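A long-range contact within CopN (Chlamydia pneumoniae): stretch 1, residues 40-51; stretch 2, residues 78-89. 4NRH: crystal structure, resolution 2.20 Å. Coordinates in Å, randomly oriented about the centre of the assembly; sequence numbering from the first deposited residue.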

ATOM      1  N   ALA A  40      43.023  -0.109 -25.068  1.00 41.89           N
ATOM      2  CA  ALA A  40      44.023   0.420 -24.147  1.00 37.58           C
ATOM      3  C   ALA A  40      44.693  -0.693 -23.346  1.00 34.84           C
ATOM      4  O   ALA A  40      45.724  -0.477 -22.708  1.00 41.07           O
ATOM      5  CB  ALA A  40      43.393   1.437 -23.209  1.00 34.03           C
ATOM      6  N   ILE A  41      44.103  -1.883 -23.384  1.00 36.54           N
ATOM      7  CA  ILE A  41      44.613  -3.015 -22.619  1.00 37.92           C
ATOM      8  C   ILE A  41      45.408  -3.964 -23.512  1.00 41.21           C
ATOM      9  O   ILE A  41      44.865  -4.561 -24.441  1.00 51.74           O
ATOM     10  CB  ILE A  41      43.472  -3.793 -21.938  1.00 40.62           C
ATOM     11  CG1 ILE A  41      42.664  -2.862 -21.033  1.00 39.15           C
ATOM     12  CG2 ILE A  41      44.021  -4.964 -21.141  1.00 37.40           C
ATOM     13  CD1 ILE A  41      41.351  -3.449 -20.575  1.00 37.33           C
ATOM     14  N   GLY A  42      46.699  -4.095 -23.223  1.00 43.67           N
ATOM     15  CA  GLY A  42      47.578  -4.949 -24.001  1.00 35.59           C
ATOM     16  C   GLY A  42      47.474  -6.416 -23.636  1.00 37.96           C
ATOM     17  O   GLY A  42      46.932  -6.770 -22.588  1.00 34.64           O
ATOM     18  N   ASP A  43      47.990  -7.272 -24.514  1.00 37.09           N
ATOM     19  CA  ASP A  43      47.956  -8.719 -24.319  1.00 44.82           C
ATOM     20  C   ASP A  43      48.677  -9.150 -23.045  1.00 52.32           C
ATOM     21  O   ASP A  43      48.341 -10.172 -22.447  1.00 47.39           O
ATOM     22  CB  ASP A  43      48.576  -9.430 -25.525  1.00 47.79           C
ATOM     23  CG  ASP A  43      47.738  -9.289 -26.779  1.00 54.95           C
ATOM     24  OD1 ASP A  43      46.583  -8.828 -26.675  1.00 61.00           O
ATOM     25  OD2 ASP A  43      48.233  -9.640 -27.870  1.00 61.94           O
ATOM     26  N   ASP A  44      49.670  -8.366 -22.639  1.00 49.48           N
ATOM     27  CA  ASP A  44      50.516  -8.719 -21.506  1.00 44.46           C
ATOM     28  C   ASP A  44      50.110  -7.985 -20.230  1.00 44.73           C
ATOM     29  O   ASP A  44      50.880  -7.915 -19.274  1.00 46.84           O
ATOM     30  CB  ASP A  44      51.982  -8.424 -21.832  1.00 52.55           C
ATOM     31  CG  ASP A  44      52.218  -6.968 -22.191  1.00 54.00           C
ATOM     32  OD1 ASP A  44      51.239  -6.267 -22.529  1.00 46.93           O
ATOM     33  OD2 ASP A  44      53.383  -6.522 -22.134  1.00 64.89           O
ATOM     34  N   ALA A  45      48.896  -7.442 -20.222  1.00 45.14           N
ATOM     35  CA  ALA A  45      48.403  -6.694 -19.071  1.00 43.65           C
ATOM     36  C   ALA A  45      48.073  -7.608 -17.895  1.00 49.46           C
ATOM     37  O   ALA A  45      47.458  -8.659 -18.065  1.00 51.85           O
ATOM     38  CB  ALA A  45      47.181  -5.877 -19.457  1.00 37.19           C
ATOM     39  N   SER A  46      48.486  -7.194 -16.703  1.00 52.72           N
ATOM     40  CA  SER A  46      48.179  -7.926 -15.480  1.00 46.79           C
ATOM     41  C   SER A  46      46.788  -7.539 -14.984  1.00 46.44           C
ATOM     42  O   SER A  46      46.254  -6.509 -15.395  1.00 46.20           O
ATOM     43  CB  SER A  46      49.232  -7.640 -14.405  1.00 54.88           C
ATOM     44  OG  SER A  46      49.208  -6.278 -14.017  1.00 56.14           O
ATOM     45  N   PRO A  47      46.186  -8.374 -14.118  1.00 47.28           N
ATOM     46  CA  PRO A  47      44.912  -8.020 -13.481  1.00 41.37           C
ATOM     47  C   PRO A  47      44.946  -6.636 -12.834  1.00 46.28           C
ATOM     48  O   PRO A  47      43.969  -5.893 -12.924  1.00 44.54           O
ATOM     49  CB  PRO A  47      44.738  -9.114 -12.429  1.00 40.55           C
ATOM     50  CG  PRO A  47      45.408 -10.298 -13.032  1.00 44.97           C
ATOM     51  CD  PRO A  47      46.592  -9.755 -13.795  1.00 44.59           C
ATOM     52  N   GLU A  48      46.060  -6.304 -12.187  1.00 53.16           N
ATOM     53  CA  GLU A  48      46.244  -4.984 -11.593  1.00 53.37           C
ATOM     54  C   GLU A  48      46.198  -3.888 -12.655  1.00 50.53           C
ATOM     55  O   GLU A  48      45.536  -2.867 -12.475  1.00 48.10           O
ATOM     56  CB  GLU A  48      47.570  -4.911 -10.828  1.00 65.75           C
ATOM     57  CG  GLU A  48      47.608  -5.729  -9.545  1.00 77.61           C
ATOM     58  CD  GLU A  48      47.806  -7.211  -9.794  1.00 87.56           C
ATOM     59  OE1 GLU A  48      48.218  -7.579 -10.914  1.00 83.98           O
ATOM     60  OE2 GLU A  48      47.551  -8.009  -8.867  1.00 92.78           O
ATOM     61  N   ASP A  49      46.913  -4.110 -13.755  1.00 45.42           N
ATOM     62  CA  ASP A  49      46.935  -3.168 -14.871  1.00 49.24           C
ATOM     63  C   ASP A  49      45.537  -2.963 -15.441  1.00 49.91           C
ATOM     64  O   ASP A  49      45.138  -1.840 -15.752  1.00 49.22           O
ATOM     65  CB  ASP A  49      47.876  -3.658 -15.973  1.00 48.58           C
ATOM     66  CG  ASP A  49      49.333  -3.610 -15.564  1.00 56.89           C
ATOM     67  OD1 ASP A  49      49.668  -2.859 -14.623  1.00 57.39           O
ATOM     68  OD2 ASP A  49      50.146  -4.325 -16.187  1.00 57.63           O
ATOM     69  N   ILE A  50      44.805  -4.063 -15.581  1.00 47.19           N
ATOM     70  CA  ILE A  50      43.443  -4.030 -16.096  1.00 38.66           C
ATOM     71  C   ILE A  50      42.531  -3.179 -15.222  1.00 42.93           C
ATOM     72  O   ILE A  50      41.854  -2.276 -15.714  1.00 35.58           O
ATOM     73  CB  ILE A  50      42.853  -5.449 -16.202  1.00 41.78           C
ATOM     74  CG1 ILE A  50      43.602  -6.262 -17.260  1.00 45.90           C
ATOM     75  CG2 ILE A  50      41.368  -5.388 -16.518  1.00 33.37           C
ATOM     76  CD1 ILE A  50      43.388  -7.754 -17.142  1.00 39.53           C
ATOM     77  N   LEU A  51      42.528  -3.461 -13.922  1.00 41.66           N
ATOM     78  CA  LEU A  51      41.678  -2.735 -12.984  1.00 44.91           C
ATOM     79  C   LEU A  51      41.982  -1.242 -12.976  1.00 49.21           C
ATOM     80  O   LEU A  51      41.068  -0.423 -12.989  1.00 43.30           O
ATOM     81  CB  LEU A  51      41.834  -3.305 -11.572  1.00 44.66           C
ATOM     82  CG  LEU A  51      41.242  -4.697 -11.342  1.00 45.93           C
ATOM     83  CD1 LEU A  51      41.585  -5.207  -9.951  1.00 50.76           C
ATOM     84  CD2 LEU A  51      39.737  -4.672 -11.551  1.00 36.49           C
ATOM     85  N   SER A  78      43.095 -16.237 -29.366  1.00 50.21           N
ATOM     86  CA  SER A  78      44.513 -15.915 -29.523  1.00 59.86           C
ATOM     87  C   SER A  78      45.086 -15.233 -28.283  1.00 54.15           C
ATOM     88  O   SER A  78      46.259 -15.411 -27.953  1.00 45.49           O
ATOM     89  CB  SER A  78      44.732 -15.024 -30.747  1.00 59.95           C
ATOM     90  OG  SER A  78      43.943 -13.849 -30.672  1.00 57.29           O
ATOM     91  N   GLN A  79      44.253 -14.453 -27.601  1.00 45.00           N
ATOM     92  CA  GLN A  79      44.686 -13.742 -26.406  1.00 46.72           C
ATOM     93  C   GLN A  79      44.236 -14.480 -25.150  1.00 58.95           C
ATOM     94  O   GLN A  79      43.519 -13.927 -24.316  1.00 55.69           O
ATOM     95  CB  GLN A  79      44.141 -12.313 -26.404  1.00 40.56           C
ATOM     96  CG  GLN A  79      44.496 -11.509 -27.646  1.00 46.78           C
ATOM     97  CD  GLN A  79      43.756 -10.185 -27.711  1.00 57.96           C
ATOM     98  OE1 GLN A  79      42.637 -10.109 -28.217  1.00 66.30           O
ATOM     99  NE2 GLN A  79      44.377  -9.135 -27.190  1.00 54.68           N
ATOM    100  N   GLY A  80      44.662 -15.733 -25.029  1.00 66.24           N
ATOM    101  CA  GLY A  80      44.279 -16.578 -23.913  1.00 63.94           C
ATOM    102  C   GLY A  80      44.764 -16.052 -22.576  1.00 61.81           C
ATOM    103  O   GLY A  80      44.020 -16.043 -21.595  1.00 55.06           O
ATOM    104  N   LYS A  81      46.021 -15.619 -22.544  1.00 61.96           N
ATOM    105  CA  LYS A  81      46.631 -15.096 -21.327  1.00 60.65           C
ATOM    106  C   LYS A  81      45.884 -13.865 -20.816  1.00 58.38           C
ATOM    107  O   LYS A  81      45.671 -13.713 -19.614  1.00 53.13           O
ATOM    108  CB  LYS A  81      48.102 -14.756 -21.574  1.00 63.80           C
ATOM    109  CG  LYS A  81      48.973 -15.968 -21.879  1.00 77.77           C
ATOM    110  CD  LYS A  81      49.148 -16.874 -20.670  1.00 77.79           C
ATOM    111  CE  LYS A  81      50.146 -16.298 -19.681  1.00 78.51           C
ATOM    112  NZ  LYS A  81      50.521 -17.295 -18.640  1.00 81.93           N
ATOM    113  N   LEU A  82      45.498 -12.990 -21.740  1.00 50.84           N
ATOM    114  CA  LEU A  82      44.742 -11.790 -21.398  1.00 47.26           C
ATOM    115  C   LEU A  82      43.388 -12.152 -20.793  1.00 43.94           C
ATOM    116  O   LEU A  82      42.974 -11.571 -19.789  1.00 40.22           O
ATOM    117  CB  LEU A  82      44.542 -10.906 -22.631  1.00 39.69           C
ATOM    118  CG  LEU A  82      44.581  -9.380 -22.469  1.00 42.53           C
ATOM    119  CD1 LEU A  82      43.569  -8.718 -23.398  1.00 33.50           C
ATOM    120  CD2 LEU A  82      44.368  -8.932 -21.026  1.00 32.40           C
ATOM    121  N   LYS A  83      42.701 -13.107 -21.414  1.00 43.44           N
ATOM    122  CA  LYS A  83      41.381 -13.525 -20.953  1.00 45.20           C
ATOM    123  C   LYS A  83      41.434 -14.046 -19.522  1.00 42.60           C
ATOM    124  O   LYS A  83      40.558 -13.744 -18.713  1.00 35.35           O
ATOM    125  CB  LYS A  83      40.794 -14.593 -21.878  1.00 47.44           C
ATOM    126  CG  LYS A  83      39.423 -15.091 -21.441  1.00 51.63           C
ATOM    127  CD  LYS A  83      38.604 -15.602 -22.614  1.00 54.01           C
ATOM    128  CE  LYS A  83      37.221 -16.045 -22.162  1.00 53.36           C
ATOM    129  NZ  LYS A  83      36.151 -15.528 -23.058  1.00 60.13           N
ATOM    130  N   GLU A  84      42.467 -14.823 -19.213  1.00 45.99           N
ATOM    131  CA  GLU A  84      42.669 -15.323 -17.859  1.00 47.90           C
ATOM    132  C   GLU A  84      42.863 -14.165 -16.886  1.00 47.14           C
ATOM    133  O   GLU A  84      42.312 -14.165 -15.784  1.00 48.27           O
ATOM    134  CB  GLU A  84      43.871 -16.270 -17.802  1.00 45.90           C
ATOM    135  CG  GLU A  84      44.170 -16.796 -16.407  1.00 64.53           C
ATOM    136  CD  GLU A  84      45.456 -17.596 -16.344  1.00 78.40           C
ATOM    137  OE1 GLU A  84      46.179 -17.648 -17.360  1.00 88.42           O
ATOM    138  OE2 GLU A  84      45.745 -18.170 -15.272  1.00 79.50           O
ATOM    139  N   ALA A  85      43.653 -13.179 -17.302  1.00 42.61           N
ATOM    140  CA  ALA A  85      43.918 -12.006 -16.480  1.00 47.57           C
ATOM    141  C   ALA A  85      42.653 -11.178 -16.270  1.00 45.72           C
ATOM    142  O   ALA A  85      42.435 -10.623 -15.193  1.00 52.57           O
ATOM    143  CB  ALA A  85      45.011 -11.154 -17.110  1.00 37.15           C
ATOM    144  N   LEU A  86      41.823 -11.099 -17.305  1.00 44.38           N
ATOM    145  CA  LEU A  86      40.573 -10.346 -17.233  1.00 42.97           C
ATOM    146  C   LEU A  86      39.567 -11.001 -16.290  1.00 41.56           C
ATOM    147  O   LEU A  86      38.870 -10.314 -15.542  1.00 38.65           O
ATOM    148  CB  LEU A  86      39.962 -10.191 -18.627  1.00 31.99           C
ATOM    149  CG  LEU A  86      40.658  -9.189 -19.548  1.00 38.45           C
ATOM    150  CD1 LEU A  86      40.254  -9.416 -20.991  1.00 37.00           C
ATOM    151  CD2 LEU A  86      40.330  -7.769 -19.124  1.00 44.42           C
ATOM    152  N   ILE A  87      39.490 -12.327 -16.337  1.00 40.79           N
ATOM    153  CA  ILE A  87      38.587 -13.074 -15.466  1.00 42.45           C
ATOM    154  C   ILE A  87      38.962 -12.857 -14.001  1.00 47.90           C
ATOM    155  O   ILE A  87      38.094 -12.616 -13.159  1.00 44.45           O
ATOM    156  CB  ILE A  87      38.603 -14.582 -15.789  1.00 43.04           C
ATOM    157  CG1 ILE A  87      38.001 -14.835 -17.171  1.00 37.92           C
ATOM    158  CG2 ILE A  87      37.838 -15.367 -14.734  1.00 39.43           C
ATOM    159  CD1 ILE A  87      38.236 -16.239 -17.694  1.00 41.92           C
ATOM    160  N   GLN A  88      40.256 -12.940 -13.707  1.00 43.83           N
ATOM    161  CA  GLN A  88      40.756 -12.677 -12.361  1.00 45.91           C
ATOM    162  C   GLN A  88      40.463 -11.240 -11.943  1.00 46.85           C
ATOM    163  O   GLN A  88      40.020 -10.985 -10.822  1.00 49.90           O
ATOM    164  CB  GLN A  88      42.261 -12.946 -12.273  1.00 44.01           C
ATOM    165  CG  GLN A  88      42.649 -14.410 -12.376  1.00 60.60           C
ATOM    166  CD  GLN A  88      44.133 -14.598 -12.629  1.00 75.40           C
ATOM    167  OE1 GLN A  88      44.534 -15.384 -13.488  1.00 73.28           O
ATOM    168  NE2 GLN A  88      44.957 -13.874 -11.880  1.00 81.49           N
ATOM    169  N   ALA A  89      40.727 -10.304 -12.851  1.00 41.13           N
ATOM    170  CA  ALA A  89      40.509  -8.884 -12.591  1.00 38.20           C
ATOM    171  C   ALA A  89      39.046  -8.580 -12.280  1.00 37.27           C
ATOM    172  O   ALA A  89      38.747  -7.819 -11.360  1.00 37.78           O
ATOM    173  CB  ALA A  89      40.978  -8.053 -13.775  1.00 34.03           C
TER

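How do the two backbones meet? From Ile41 to Ser46 stretch 1 is loop, with a type I turn from Gly42 to Ala45; a helix begins at Pro47; stretch 2 is helical from Gly80 to Ala89. The helix axes cross at 65° and come within 8.6 Å. Backbones come nearest at Pro47 and Ala89, whose CA atoms lie 4.6 Å apart, a separation compatible with the single methyl of Ala89. No hydrogen bond links the stretches, so packing carries the contact.

What does Leu82 do at the loop end? Its CA-to-CB bond points toward stretch 1, and the side chain lies against the turn. Leu82 CG sits 3.5 Å from Gly42 O, an oxygen already accepting the turn's hydrogen bond from Ala45 N. Asp43 O lies 3.8 Å from Leu82 CG, where the CA atoms of Asp43 and Leu82 are 5.3 Å apart. Leu82 CD2 also meets Ile41 CG2 at 4.0 Å, an apolar pairing within the protein interior. Nearby, Asp43 OD1 and Gln79 NE2 are modelled 2.3 Å apart, too close to interpret as a bond.

Why does Ala89 cover so much surface? Its CA-to-CB bond points toward stretch 1, and three residues gather on the methyl. Ala89 CB lies 4.1 Å from Pro47 CB, 3.8 Å from Ile50 CG2 and 4.2 Å from Leu51 CG. Pro47 extends the contact one turn back, where Pro47 CD packs 3.9 Å from Ala85 CB.

How does Ile50 lock into the second helix? It enters as a knob among Leu82, Ala85, Leu86 and Ala89. Ile50 CD1 reaches Leu86 CD2 at 3.6 Å and Ala85 CB at 3.8 Å, burying hydrocarbon against hydrocarbon. The helix bearing this knob is capped at its start by Ser46; Ser46 OG accepts a hydrogen bond from Asp49 N at 3.2 Å.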